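Long-range contact in Ribose/Galactose Isomerase (Vibrio parahaemolyticus, PDB 3ONO), which probably interconverts aldose and ketose sugars as a member of the LacAB/RpiB isomerase family: residues 4-9 and 69-74. Numbering follows the deposited sequence. Where two conformers were deposited one is given.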
HETATM    1  N   MSE A   4      -5.532 -20.738 -19.852  0.55 42.48           N
HETATM    2  CA  MSE A   4      -6.671 -19.945 -20.284  0.55 39.78           C
HETATM    3  C   MSE A   4      -6.327 -19.054 -21.467  0.55 36.44           C
HETATM    4  O   MSE A   4      -5.159 -18.854 -21.799  0.55 35.55           O
HETATM    5  CB  MSE A   4      -7.173 -19.082 -19.125  0.55 36.73           C
HETATM    6  CG  MSE A   4      -7.108 -19.778 -17.785  0.55 38.30           C
HETATM    7 SE   MSE A   4      -5.742 -18.980 -16.647  0.55 98.25          SE
HETATM    8  CE  MSE A   4      -6.737 -17.414 -16.032  0.55 31.30           C
ATOM      9  N   LYS A   5      -7.363 -18.518 -22.101  1.00 32.16           N
ATOM     10  CA  LYS A   5      -7.194 -17.443 -23.058  1.00 31.71           C
ATOM     11  C   LYS A   5      -7.422 -16.162 -22.247  1.00 29.44           C
ATOM     12  O   LYS A   5      -8.451 -16.028 -21.576  1.00 25.71           O
ATOM     13  CB  LYS A   5      -8.220 -17.550 -24.179  1.00 30.53           C
ATOM     14  CG  LYS A   5      -7.963 -18.743 -25.097  1.00 32.87           C
ATOM     15  CD  LYS A   5      -8.953 -18.755 -26.274  1.00 38.54           C
ATOM     16  CE  LYS A   5     -10.317 -19.276 -25.862  1.00 49.20           C
ATOM     17  NZ  LYS A   5     -10.393 -20.769 -25.876  1.00 56.13           N
ATOM     18  N   ILE A   6      -6.460 -15.251 -22.291  1.00 26.09           N
ATOM     19  CA  ILE A   6      -6.527 -14.012 -21.515  1.00 26.29           C
ATOM     20  C   ILE A   6      -6.532 -12.797 -22.440  1.00 29.38           C
ATOM     21  O   ILE A   6      -5.644 -12.659 -23.283  1.00 30.37           O
ATOM     22  CB  ILE A   6      -5.320 -13.903 -20.572  1.00 26.67           C
ATOM     23  CG1 ILE A   6      -5.184 -15.173 -19.721  1.00 29.84           C
ATOM     24  CG2 ILE A   6      -5.429 -12.647 -19.683  1.00 26.60           C
ATOM     25  CD1 ILE A   6      -3.836 -15.286 -18.956  1.00 26.68           C
ATOM     26  N   ALA A   7      -7.510 -11.912 -22.282  1.00 24.51           N
ATOM     27  CA  ALA A   7      -7.530 -10.680 -23.069  1.00 25.63           C
ATOM     28  C   ALA A   7      -7.061  -9.499 -22.234  1.00 29.68           C
ATOM     29  O   ALA A   7      -7.609  -9.253 -21.164  1.00 29.22           O
ATOM     30  CB  ALA A   7      -8.947 -10.395 -23.597  1.00 27.02           C
ATOM     31  N   LEU A   8      -6.063  -8.769 -22.728  1.00 25.12           N
ATOM     32  CA  LEU A   8      -5.646  -7.519 -22.099  1.00 23.05           C
ATOM     33  C   LEU A   8      -6.381  -6.396 -22.820  1.00 24.65           C
ATOM     34  O   LEU A   8      -6.423  -6.382 -24.053  1.00 25.70           O
ATOM     35  CB  LEU A   8      -4.140  -7.319 -22.251  1.00 24.20           C
ATOM     36  CG  LEU A   8      -3.595  -5.954 -21.847  1.00 23.55           C
ATOM     37  CD1 LEU A   8      -3.840  -5.732 -20.366  1.00 23.76           C
ATOM     38  CD2 LEU A   8      -2.090  -5.906 -22.170  1.00 25.56           C
HETATM   39  N   MSE A   9      -6.976  -5.469 -22.077  1.00 21.35           N
HETATM   40  CA  MSE A   9      -7.683  -4.367 -22.736  1.00 22.32           C
HETATM   41  C   MSE A   9      -7.501  -3.070 -21.964  1.00 23.03           C
HETATM   42  O   MSE A   9      -7.868  -2.978 -20.790  1.00 21.55           O
HETATM   43  CB  MSE A   9      -9.169  -4.699 -22.933  1.00 24.66           C
HETATM   44  CG  MSE A   9      -9.891  -5.037 -21.665  1.00 22.07           C
HETATM   45 SE   MSE A   9     -11.750  -5.501 -22.051  0.70 24.39          SE
HETATM   46  CE  MSE A   9     -11.462  -7.175 -22.952  1.00 26.69           C
ATOM     47  N   PHE A  69     -10.516 -14.984 -19.362  1.00 25.61           N
ATOM     48  CA  PHE A  69     -10.101 -14.032 -18.330  1.00 22.53           C
ATOM     49  C   PHE A  69      -9.756 -12.705 -18.988  1.00 24.93           C
ATOM     50  O   PHE A  69      -9.229 -12.672 -20.104  1.00 28.55           O
ATOM     51  CB  PHE A  69      -8.865 -14.567 -17.597  1.00 19.98           C
ATOM     52  CG  PHE A  69      -8.689 -14.006 -16.199  1.00 22.70           C
ATOM     53  CD1 PHE A  69      -7.981 -12.839 -15.998  1.00 25.32           C
ATOM     54  CD2 PHE A  69      -9.244 -14.650 -15.101  1.00 22.98           C
ATOM     55  CE1 PHE A  69      -7.797 -12.322 -14.713  1.00 25.90           C
ATOM     56  CE2 PHE A  69      -9.076 -14.138 -13.799  1.00 23.35           C
ATOM     57  CZ  PHE A  69      -8.354 -12.967 -13.613  1.00 24.83           C
ATOM     58  N   VAL A  70     -10.052 -11.615 -18.294  1.00 23.41           N
ATOM     59  CA  VAL A  70      -9.761 -10.276 -18.786  1.00 19.93           C
ATOM     60  C   VAL A  70      -8.821  -9.532 -17.838  1.00 20.97           C
ATOM     61  O   VAL A  70      -9.046  -9.500 -16.635  1.00 21.14           O
ATOM     62  CB  VAL A  70     -11.073  -9.475 -18.954  1.00 18.68           C
ATOM     63  CG1 VAL A  70     -10.790  -7.967 -19.106  1.00 24.00           C
ATOM     64  CG2 VAL A  70     -11.871 -10.039 -20.143  1.00 21.84           C
ATOM     65  N   VAL A  71      -7.770  -8.936 -18.389  1.00 18.57           N
ATOM     66  CA  VAL A  71      -6.919  -8.030 -17.627  1.00 16.69           C
ATOM     67  C   VAL A  71      -7.217  -6.633 -18.154  1.00 18.35           C
ATOM     68  O   VAL A  71      -7.143  -6.396 -19.351  1.00 23.36           O
ATOM     69  CB  VAL A  71      -5.440  -8.339 -17.808  1.00 20.64           C
ATOM     70  CG1 VAL A  71      -4.588  -7.236 -17.128  1.00 18.80           C
ATOM     71  CG2 VAL A  71      -5.093  -9.703 -17.192  1.00 21.02           C
ATOM     72  N   THR A  72      -7.582  -5.718 -17.269  1.00 18.66           N
ATOM     73  CA  THR A  72      -7.908  -4.374 -17.721  1.00 16.69           C
ATOM     74  C   THR A  72      -7.451  -3.388 -16.654  1.00 18.26           C
ATOM     75  O   THR A  72      -6.700  -3.759 -15.749  1.00 20.32           O
ATOM     76  CB  THR A  72      -9.428  -4.251 -18.033  1.00 21.36           C
ATOM     77  OG1 THR A  72      -9.691  -3.015 -18.712  1.00 21.77           O
ATOM     78  CG2 THR A  72     -10.274  -4.351 -16.760  1.00 23.15           C
ATOM     79  N   GLY A  73      -7.910  -2.142 -16.744  1.00 19.80           N
ATOM     80  CA  GLY A  73      -7.564  -1.151 -15.740  1.00 18.14           C
ATOM     81  C   GLY A  73      -7.671   0.245 -16.324  1.00 21.30           C
ATOM     82  O   GLY A  73      -8.127   0.425 -17.448  1.00 21.47           O
ATOM     83  N   CYS A  74      -7.241   1.234 -15.556  0.70 17.51           N
ATOM     84  CA  CYS A  74      -7.199   2.607 -16.039  0.70 17.98           C
ATOM     85  C   CYS A  74      -6.323   3.356 -15.035  0.70 19.64           C
ATOM     86  O   CYS A  74      -5.479   2.723 -14.383  0.70 18.92           O
ATOM     87  CB  CYS A  74      -8.611   3.202 -16.208  0.70 16.63           C
ATOM     88  SG  CYS A  74      -9.732   2.968 -14.796  0.70 17.32           S
TER
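Leu8 and Val71 meet on one face of two adjacent parallel strands, methyl CD1 of Leu8 lying 3.6 Å from CG1 of Val71. The other branch of Val71, CG2, turns to Ile6 CG2 at 3.9 Å, so the two branches of this valine touch Leu8 and Ile6 of the partner strand. Toward the start of both segments, Met4, a selenomethionine with two conformers, runs side by side with Phe69, in one of them bringing CE to 3.8 Å from ring atom CD2. On the reverse face the long chain of Met9, also selenomethionine, crosses Val70: CE of Met9 is 4.0 Å from both CG1 and CG2 of Val70. CG of Met9 stands between backbone N and carbonyl carbon (chi1 57°), and the bend at chi3 turns CE onto the valine. Phe69 N bonds weakly to Lys5 O; Ala7 N donates to Phe69 O (2.9 Å, 164° at the hydrogen), Val71 N to Ala7 O and Met9 N to Val71 O. Next to the last of these, Thr72 OG1, anti to its own N (chi1 -169°), donates to Met9 O at 2.8 Å. These are neighbouring inner strands of the parallel sheet in a Rossmann-like alpha-beta-alpha sandwich: 35-38 flanks 5-8, 112-116 flanks 69-74, helix 18-31 covers Ile6 and Leu8, and helix 51-63 covers Met9 and Val70.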